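Local coordinates for protein Mono(ADP-ribosyl)transferase SpvB (Salmonella typhimurium, PDB 2GWL) that uses NAD+ to ADP-ribosylate arginine in proteins through this domain of a longer Salmonella virulence toxin, probably acting on host actin to block its polymerization, at residues K20-D25 against K106-T111; E95-G100 against E159-C164; I102-A107 against P151-L156. All coordinates share one frame; numbering follows the deposited sequence.

Contact 1: K20-D25 against K106-T111. With NAI (1,4-dihydronicotinamide adenine dinucleotide), chain B.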
# COMPACT_ATOMS: atom_id res chain seq x y z
N LYS A 20 -6.68 -6.57 -4.06
CA LYS A 20 -7.52 -6.67 -5.24
C LYS A 20 -9.01 -6.63 -4.88
O LYS A 20 -9.79 -5.99 -5.55
CB LYS A 20 -7.21 -7.95 -6.01
CG LYS A 20 -5.80 -8.00 -6.59
CD LYS A 20 -5.61 -9.20 -7.44
CE LYS A 20 -4.10 -9.44 -7.68
NZ LYS A 20 -3.39 -9.81 -6.35
N TYR A 21 -9.39 -7.38 -3.85
CA TYR A 21 -10.79 -7.40 -3.37
C TYR A 21 -11.24 -5.97 -3.02
O TYR A 21 -12.24 -5.48 -3.49
CB TYR A 21 -10.89 -8.28 -2.10
CG TYR A 21 -12.29 -8.34 -1.46
CD1 TYR A 21 -13.31 -9.07 -2.03
CD2 TYR A 21 -12.58 -7.61 -0.32
CE1 TYR A 21 -14.56 -9.12 -1.47
CE2 TYR A 21 -13.83 -7.67 0.26
CZ TYR A 21 -14.81 -8.43 -0.31
OH TYR A 21 -16.06 -8.47 0.27
N LEU A 22 -10.50 -5.30 -2.16
CA LEU A 22 -10.80 -3.88 -1.83
C LEU A 22 -10.73 -2.86 -2.97
O LEU A 22 -11.43 -1.84 -2.91
CB LEU A 22 -9.88 -3.39 -0.73
CG LEU A 22 -10.08 -4.00 0.62
CD1 LEU A 22 -8.88 -3.72 1.47
CD2 LEU A 22 -11.28 -3.42 1.29
N ARG A 23 -9.89 -3.08 -3.99
CA ARG A 23 -9.86 -2.17 -5.11
C ARG A 23 -11.03 -2.38 -6.04
O ARG A 23 -11.31 -1.53 -6.85
CB ARG A 23 -8.55 -2.28 -5.89
CG ARG A 23 -7.37 -1.71 -5.18
CD ARG A 23 -6.06 -2.16 -5.81
NE ARG A 23 -4.95 -1.46 -5.14
CZ ARG A 23 -3.74 -1.95 -4.91
NH1 ARG A 23 -3.41 -3.16 -5.33
NH2 ARG A 23 -2.83 -1.20 -4.28
N GLY A 24 -11.74 -3.50 -5.91
CA GLY A 24 -12.78 -3.82 -6.87
C GLY A 24 -12.27 -4.59 -8.07
O GLY A 24 -13.02 -4.76 -9.01
N ASP A 25 -11.01 -5.01 -8.06
CA ASP A 25 -10.44 -5.79 -9.16
C ASP A 25 -10.89 -7.24 -9.03
O ASP A 25 -11.31 -7.67 -7.96
CB ASP A 25 -8.90 -5.74 -9.11
CG ASP A 25 -8.34 -4.32 -9.21
OD1 ASP A 25 -8.96 -3.48 -9.89
OD2 ASP A 25 -7.29 -4.04 -8.57
N LYS A 106 -7.98 2.50 -1.99
CA LYS A 106 -8.92 1.62 -1.34
C LYS A 106 -8.29 0.43 -0.63
O LYS A 106 -8.95 -0.18 0.22
CB LYS A 106 -9.94 1.18 -2.36
CG LYS A 106 -10.70 2.32 -3.01
CD LYS A 106 -11.67 1.76 -4.03
CE LYS A 106 -12.80 2.75 -4.49
NZ LYS A 106 -14.00 1.89 -4.92
N ALA A 107 -7.07 0.05 -1.02
CA ALA A 107 -6.44 -1.14 -0.45
C ALA A 107 -5.67 -0.70 0.77
O ALA A 107 -5.62 0.49 1.04
CB ALA A 107 -5.52 -1.74 -1.48
N PHE A 108 -5.01 -1.63 1.42
CA PHE A 108 -3.99 -1.27 2.38
C PHE A 108 -2.82 -0.72 1.52
O PHE A 108 -2.57 -1.25 0.43
CB PHE A 108 -3.54 -2.49 3.15
CG PHE A 108 -4.55 -2.99 4.20
CD1 PHE A 108 -4.35 -2.68 5.53
CD2 PHE A 108 -5.57 -3.82 3.85
CE1 PHE A 108 -5.22 -3.14 6.51
CE2 PHE A 108 -6.48 -4.28 4.84
CZ PHE A 108 -6.26 -3.95 6.14
N MET A 109 -2.15 0.31 2.01
CA MET A 109 -1.04 0.94 1.25
C MET A 109 0.30 0.70 1.91
O MET A 109 0.58 1.11 3.05
CB MET A 109 -1.33 2.42 1.05
CG MET A 109 -0.27 3.17 0.12
SD MET A 109 -0.68 4.86 0.05
CE MET A 109 -0.07 5.56 1.63
N SER A 110 1.14 -0.06 1.19
CA SER A 110 2.47 -0.41 1.61
C SER A 110 3.52 0.67 1.19
O SER A 110 3.58 1.05 0.01
CB SER A 110 2.83 -1.76 1.03
OG SER A 110 4.05 -2.17 1.54
N THR A 111 4.27 1.18 2.15
CA THR A 111 5.27 2.19 1.89
C THR A 111 6.54 1.78 2.65
O THR A 111 6.55 0.87 3.46
CB THR A 111 4.83 3.58 2.37
OG1 THR A 111 4.86 3.65 3.78
CG2 THR A 111 3.49 4.02 1.87
PA NAI B . 0.18 -3.38 -4.06
O1A NAI B . 0.03 -2.40 -2.97
O2A NAI B . -0.92 -4.37 -4.12
O5B NAI B . 0.58 -2.61 -5.43
C5B NAI B . -0.28 -2.74 -6.50
C4B NAI B . 0.39 -2.64 -7.85
O4B NAI B . -0.83 -2.83 -8.52
C3B NAI B . 0.99 -1.31 -8.37
O3B NAI B . 2.39 -1.33 -8.70
C2B NAI B . 0.14 -1.00 -9.60
O2B NAI B . 0.80 -1.41 -10.80
C1B NAI B . -1.13 -1.85 -9.46
N9A NAI B . -2.32 -1.10 -9.07
C8A NAI B . -3.57 -1.38 -9.55
N7A NAI B . -4.45 -0.49 -9.06
C5A NAI B . -3.74 0.35 -8.26
C6A NAI B . -4.18 1.41 -7.53
N6A NAI B . -5.46 1.77 -7.72
N1A NAI B . -3.26 2.10 -6.79
C2A NAI B . -1.92 1.77 -6.77
N3A NAI B . -1.49 0.70 -7.51
C4A NAI B . -2.40 0.00 -8.26
O3 NAI B . 1.58 -4.17 -3.83
PN NAI B . 2.91 -3.54 -3.18
O1N NAI B . 2.71 -2.31 -2.34
O2N NAI B . 3.84 -3.49 -4.32
O5D NAI B . 3.41 -4.64 -2.12
C5D NAI B . 4.04 -5.83 -2.57
C4D NAI B . 5.13 -6.19 -1.56
O4D NAI B . 6.06 -5.13 -1.44
C3D NAI B . 4.54 -6.44 -0.18
O3D NAI B . 5.03 -7.68 0.29
C2D NAI B . 5.07 -5.30 0.65
O2D NAI B . 5.39 -5.85 1.90
C1D NAI B . 6.32 -4.82 -0.10
N1N NAI B . 6.60 -3.37 -0.02
C2N NAI B . 6.12 -2.56 -1.02
C3N NAI B . 6.33 -1.19 -0.97
C7N NAI B . 6.22 -0.36 -2.26
O7N NAI B . 7.09 0.72 -2.39
N7N NAI B . 5.37 -0.64 -3.27
C4N NAI B . 7.05 -0.67 0.12
C5N NAI B . 7.53 -1.51 1.14
C6N NAI B . 7.31 -2.87 1.05
O HOH W 1 -2.56 0.26 -1.99
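Arg23 and Leu22, in the last turn of helix 2-23, pack on Lys106, Ala107 and Phe108, the turn that leads into strand 109-111, and the contact forms one side of the NAD pocket in this mono-ADP-ribosyltransferase (mART) fold. From CB, the Arg23 chain sets out with CG anti to its own carbonyl carbon (chi1 -72°) and then runs extended. CG grazes the methyl of Ala107, CD passes N7A of the bound dinucleotide's adenine, and NE stands 3.7 Å from Ala107 CB. The guanidinium is thus sandwiched: the Ala107 methyl lies 3.5 Å above one face and adenine C5A covers the opposite one, both displaced toward the rim. In its plane, at the edge, is the phosphorus PA. NH1 gives a fairly straight hydrogen bond (159°) to NAI O2A at 3.0 Å, and NH2 reaches O1A more weakly. Arginine suits this place because one flat cation can lie between two surfaces while its edge meets a phosphate. NH2 also makes a weak bond to a water that in turn donates to Phe108 O at 2.9 Å, linking it to the opposing backbone.

Leu22 supplies the apolar half. Its CD1 rests obliquely on the Phe108 ring, 4.1 Å from CD2. On the backbone side, Lys106 CB sits 3.4 Å from Leu22 O. Just beyond, Gly24 closes the helix in a Schellman motif, its phi of 88° being one that glycine readily adopts. At the other end of 106-111, Ser110, predicted with Arg80 and Glu147 to form the active site, hydrogen-bonds through OG to Glu147 OE2, and that same OG lies 3.2 Å from NAI N1N, the nicotinamide ring nitrogen.

Contact 2: E95-G100 against E159-C164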
# COMPACT_ATOMS: atom_id res chain seq x y z
N GLU A 95 -5.10 9.71 -12.98
CA GLU A 95 -5.48 10.21 -11.68
C GLU A 95 -4.25 10.68 -10.91
O GLU A 95 -4.24 11.77 -10.35
CB GLU A 95 -6.23 9.12 -10.87
CG GLU A 95 -7.65 8.80 -11.38
CD GLU A 95 -8.52 10.04 -11.44
OE1 GLU A 95 -8.97 10.46 -10.35
OE2 GLU A 95 -8.68 10.62 -12.57
N TYR A 96 -3.20 9.87 -10.90
CA TYR A 96 -1.98 10.19 -10.15
C TYR A 96 -1.15 11.28 -10.78
O TYR A 96 -0.22 11.74 -10.17
CB TYR A 96 -1.06 8.96 -10.07
CG TYR A 96 -1.33 8.10 -8.84
CD1 TYR A 96 -2.43 7.25 -8.79
CD2 TYR A 96 -0.49 8.17 -7.75
CE1 TYR A 96 -2.64 6.45 -7.64
CE2 TYR A 96 -0.67 7.38 -6.65
CZ TYR A 96 -1.75 6.54 -6.59
OH TYR A 96 -1.90 5.79 -5.41
N THR A 97 -1.40 11.60 -12.03
CA THR A 97 -0.59 12.65 -12.68
C THR A 97 -1.40 13.92 -12.96
O THR A 97 -0.97 14.76 -13.74
CB THR A 97 0.10 12.13 -13.93
OG1 THR A 97 -0.86 11.60 -14.86
CG2 THR A 97 1.12 11.07 -13.59
N THR A 98 -2.55 14.06 -12.32
CA THR A 98 -3.31 15.27 -12.33
C THR A 98 -2.97 16.13 -11.12
O THR A 98 -3.36 15.85 -9.99
CB THR A 98 -4.78 14.93 -12.33
OG1 THR A 98 -5.08 14.18 -13.52
CG2 THR A 98 -5.62 16.18 -12.24
N ILE A 99 -2.26 17.23 -11.35
CA ILE A 99 -1.80 18.05 -10.26
C ILE A 99 -3.05 18.55 -9.50
O ILE A 99 -4.12 18.82 -10.10
CB ILE A 99 -0.88 19.21 -10.83
CG1 ILE A 99 -0.15 19.98 -9.70
CG2 ILE A 99 -1.75 20.19 -11.64
CD1 ILE A 99 1.17 20.70 -10.21
N GLY A 100 -2.94 18.60 -8.17
CA GLY A 100 -4.00 19.00 -7.34
C GLY A 100 -5.04 17.95 -6.99
O GLY A 100 -5.85 18.15 -6.13
N GLU A 159 0.67 16.74 -5.23
CA GLU A 159 1.22 18.10 -5.06
C GLU A 159 2.05 18.55 -6.27
O GLU A 159 1.87 19.65 -6.79
CB GLU A 159 2.05 18.17 -3.80
CG GLU A 159 1.17 18.00 -2.62
CD GLU A 159 1.78 18.40 -1.33
OE1 GLU A 159 1.05 18.99 -0.52
OE2 GLU A 159 2.96 18.01 -1.09
N SER A 160 2.96 17.70 -6.73
CA SER A 160 3.69 18.01 -7.96
C SER A 160 4.13 16.72 -8.60
O SER A 160 4.30 15.70 -7.91
CB SER A 160 4.87 18.94 -7.67
OG SER A 160 5.83 18.29 -6.88
N ILE A 161 4.27 16.75 -9.92
CA ILE A 161 4.74 15.64 -10.69
C ILE A 161 6.01 16.04 -11.42
O ILE A 161 6.05 17.09 -12.05
CB ILE A 161 3.73 15.17 -11.79
CG1 ILE A 161 2.40 14.71 -11.24
CG2 ILE A 161 4.33 14.02 -12.57
CD1 ILE A 161 1.34 15.73 -11.29
N VAL A 162 7.04 15.23 -11.33
CA VAL A 162 8.35 15.57 -11.88
C VAL A 162 8.75 14.47 -12.83
O VAL A 162 9.13 13.42 -12.39
CB VAL A 162 9.35 15.69 -10.69
CG1 VAL A 162 10.61 16.23 -11.12
CG2 VAL A 162 8.74 16.58 -9.58
N ASN A 163 8.69 14.76 -14.13
CA ASN A 163 9.01 13.83 -15.14
C ASN A 163 10.50 13.67 -15.32
O ASN A 163 11.31 14.61 -15.11
CB ASN A 163 8.36 14.25 -16.43
CG ASN A 163 6.89 14.02 -16.42
OD1 ASN A 163 6.39 13.17 -15.70
ND2 ASN A 163 6.19 14.75 -17.23
N CYS A 164 10.91 12.50 -15.78
CA CYS A 164 12.33 12.29 -15.99
C CYS A 164 12.89 13.25 -17.07
O CYS A 164 12.16 13.73 -17.92
CB CYS A 164 12.67 10.84 -16.35
SG CYS A 164 11.70 10.23 -17.81
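The chain at Thr97 and Ile99 passes Ser160 and Ile161, the two directions 109° apart, and the CA atoms of Ile99 and Ser160 come within 6.0 Å. The crossing lies where helix 90-96 ends beside strand 154-163, a strand of the five-stranded mixed sheet of the mART fold, and it sits at a classic beta bulge: Glu159 and Ser160 both face Asn194 of the neighbouring strand 191-197.

Ile161 points toward 95-100 and does most of the touching. Its CG1 lies 3.9 Å from Thr97 CA, and CD1 reaches 3.5 Å from Thr97 O, so a branched apolar chain fills in against the backbone just past the helix end. The outer torsion, 98°, is away from a staggered value and places CD1 there. Ile99 answers from the other segment. With CG1 anti to the backbone N (chi1 -170°), its longer branch is carried over the strand, where CG1 comes 3.6 Å from Glu159 O and CD1 is equally near. The tip of Ile161 touches the base of Ile99, CD1 to CB at 4.2 Å; beta-branched aliphatics suit a surface contact made by aliphatic carbons against backbone.

Polar ends turn to partners outside the crossing. Thr97 and Thr98 use their hydroxyls on the carbonyls of Leu93 and Lys94, taking up acceptors of the last helical turn, which is why threonine fits both positions. Tyr96 sends its ring to the strand 191-197 side and to within about 4 Å, nearest atoms, of the bound dinucleotide. Gly100, at a positive phi awkward for a side chain, pairs its backbone with Ile158. At the bulge, Glu159 OE1 forms a salt bridge with Arg196 NE and Ser160 OG is hydrogen-bonded to Asn194 ND2.

Contact 3: I102-A107 against P151-L156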
# COMPACT_ATOMS: atom_id res chain seq x y z
N ILE A 102 -7.14 14.66 -5.77
CA ILE A 102 -7.24 13.91 -4.53
C ILE A 102 -7.68 12.47 -4.80
O ILE A 102 -8.69 12.23 -5.40
CB ILE A 102 -8.22 14.56 -3.55
CG1 ILE A 102 -7.75 16.01 -3.28
CG2 ILE A 102 -8.32 13.73 -2.24
CD1 ILE A 102 -8.78 16.90 -3.18
N ILE A 103 -6.86 11.54 -4.35
CA ILE A 103 -7.02 10.13 -4.64
C ILE A 103 -7.28 9.37 -3.30
O ILE A 103 -6.66 9.66 -2.30
CB ILE A 103 -5.77 9.61 -5.28
CG1 ILE A 103 -5.66 10.17 -6.70
CG2 ILE A 103 -5.67 8.06 -5.25
CD1 ILE A 103 -4.35 9.99 -7.21
N ILE A 104 -8.20 8.43 -3.34
CA ILE A 104 -8.51 7.56 -2.19
C ILE A 104 -7.95 6.17 -2.55
O ILE A 104 -8.42 5.55 -3.48
CB ILE A 104 -9.99 7.53 -1.90
CG1 ILE A 104 -10.43 8.94 -1.53
CG2 ILE A 104 -10.31 6.55 -0.76
CD1 ILE A 104 -11.67 9.10 -0.87
N ASP A 105 -6.95 5.71 -1.85
CA ASP A 105 -6.48 4.38 -2.11
C ASP A 105 -7.31 3.39 -1.30
O ASP A 105 -7.29 3.45 -0.07
CB ASP A 105 -5.05 4.21 -1.75
CG ASP A 105 -4.49 2.87 -2.29
OD1 ASP A 105 -5.22 1.76 -2.36
OD2 ASP A 105 -3.39 2.90 -2.76
N LYS A 106 -7.98 2.50 -1.99
CA LYS A 106 -8.92 1.62 -1.34
C LYS A 106 -8.29 0.43 -0.63
O LYS A 106 -8.95 -0.18 0.22
CB LYS A 106 -9.94 1.18 -2.36
CG LYS A 106 -10.70 2.32 -3.01
CD LYS A 106 -11.67 1.76 -4.03
CE LYS A 106 -12.80 2.75 -4.49
NZ LYS A 106 -14.00 1.89 -4.92
N ALA A 107 -7.07 0.05 -1.02
CA ALA A 107 -6.44 -1.14 -0.45
C ALA A 107 -5.67 -0.70 0.77
O ALA A 107 -5.62 0.49 1.04
CB ALA A 107 -5.52 -1.74 -1.48
N PRO A 151 -3.94 1.58 6.50
CA PRO A 151 -5.21 0.88 6.33
C PRO A 151 -5.94 1.34 5.10
O PRO A 151 -5.54 2.32 4.43
CB PRO A 151 -6.01 1.27 7.62
CG PRO A 151 -5.56 2.59 7.94
CD PRO A 151 -4.03 2.59 7.56
N PRO A 152 -7.00 0.63 4.72
CA PRO A 152 -7.76 1.09 3.59
C PRO A 152 -8.24 2.52 3.65
O PRO A 152 -8.55 3.08 4.70
CB PRO A 152 -8.93 0.10 3.55
CG PRO A 152 -8.38 -1.13 4.18
CD PRO A 152 -7.57 -0.61 5.30
N ASN A 153 -8.28 3.13 2.46
CA ASN A 153 -8.91 4.43 2.23
C ASN A 153 -8.07 5.65 2.56
O ASN A 153 -8.60 6.73 2.84
CB ASN A 153 -10.29 4.57 2.87
CG ASN A 153 -11.23 3.47 2.43
OD1 ASN A 153 -11.30 3.12 1.25
ND2 ASN A 153 -11.95 2.90 3.38
N THR A 154 -6.77 5.50 2.44
CA THR A 154 -5.85 6.63 2.59
C THR A 154 -6.12 7.65 1.49
O THR A 154 -6.30 7.26 0.34
CB THR A 154 -4.42 6.19 2.50
OG1 THR A 154 -4.16 5.15 3.46
CG2 THR A 154 -3.49 7.35 2.76
N LYS A 155 -6.22 8.93 1.88
CA LYS A 155 -6.53 9.99 0.96
C LYS A 155 -5.23 10.74 0.69
O LYS A 155 -4.54 11.14 1.63
CB LYS A 155 -7.53 10.95 1.54
CG LYS A 155 -8.88 10.33 1.80
CD LYS A 155 -9.86 11.27 2.49
CE LYS A 155 -10.86 11.95 1.52
NZ LYS A 155 -11.85 12.84 2.25
N LEU A 156 -4.91 10.90 -0.58
CA LEU A 156 -3.57 11.42 -1.01
C LEU A 156 -3.81 12.62 -1.90
O LEU A 156 -4.67 12.60 -2.80
CB LEU A 156 -2.82 10.37 -1.77
CG LEU A 156 -2.63 9.04 -1.03
CD1 LEU A 156 -2.45 7.90 -2.00
CD2 LEU A 156 -1.44 9.20 -0.14
O HOH W 2 -11.42 0.41 0.86
O HOH W 3 -4.94 3.12 1.79
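Ile104 and Lys155 lie side by side, pointing the same way from a non-hydrogen-bonded antiparallel pair. Both have CG or CG1 anti to the carbonyl carbon, and Lys155 then bends at chi3 (98°), which swings CE to 3.8 Å from Ile104 CD1. The aliphatic part of the lysine thereby covers the isoleucine on an exposed face, while the amine continues past it. The CG2 branch of Ile104 goes the other way, against Asn153 CA.

Ile103 and Leu156 form the adjoining hydrogen-bonded pair, with Ile103 N to Leu156 O at 2.9 Å and Leu156 N to Ile103 O at 2.7 Å. Their side chains turn to the opposite face, where Tyr96 of helix 90-96 covers both, a sensible place for large aliphatics. Farther along, Asp105 N donates to Thr154 O at 2.8 Å.

The pairing then gives way to a turn. Asp105 holds CG anti to its backbone N (chi1 -169°), folding OD1 onward to accept from Ala107 N at 2.9 Å; this is an Asx turn, a role that a short carboxylate fills well. Asn153 has a positive phi, tolerable for asparagine, and its OD1 leans back toward Lys106 CA. A water donates both to Asn153 OD1 and to Lys106 O, joining the two segments on this side. Pro152 presses CB 3.3 Å from Lys106 O, and its CA-H meets Ala107 O at 167°. A second water sits among Ala107 O, Pro151 O and Thr154 N.

What results is an edge strand, 102-105, laid antiparallel on strand 154-163 and forming one edge of the five-stranded mixed sheet of the mART fold; Asp105 ends about 4 Å, between side chains, from Arg80, a predicted active-site residue.

From the N terminus, helix 2-23 is first met by contact 1, which closes an 80-residue loop on the chain just after strand 102-105. Contact 2 closes a loop of 58 residues from the end of helix 90-96 to strand 154-163, and contact 3 is nested inside it. Contacts 1 and 2 cross, since their segments alternate, yet they do not touch. Contacts 1 and 3 share Lys106 and Ala107; Leu22 and Phe108 also pack on Pro152. Contacts 2 and 3 both use strand 154-163 and meet through Tyr96 and Ile103. Together they tie the N-terminal helix and helix 90-96 to one edge of the sheet beside the dinucleotide.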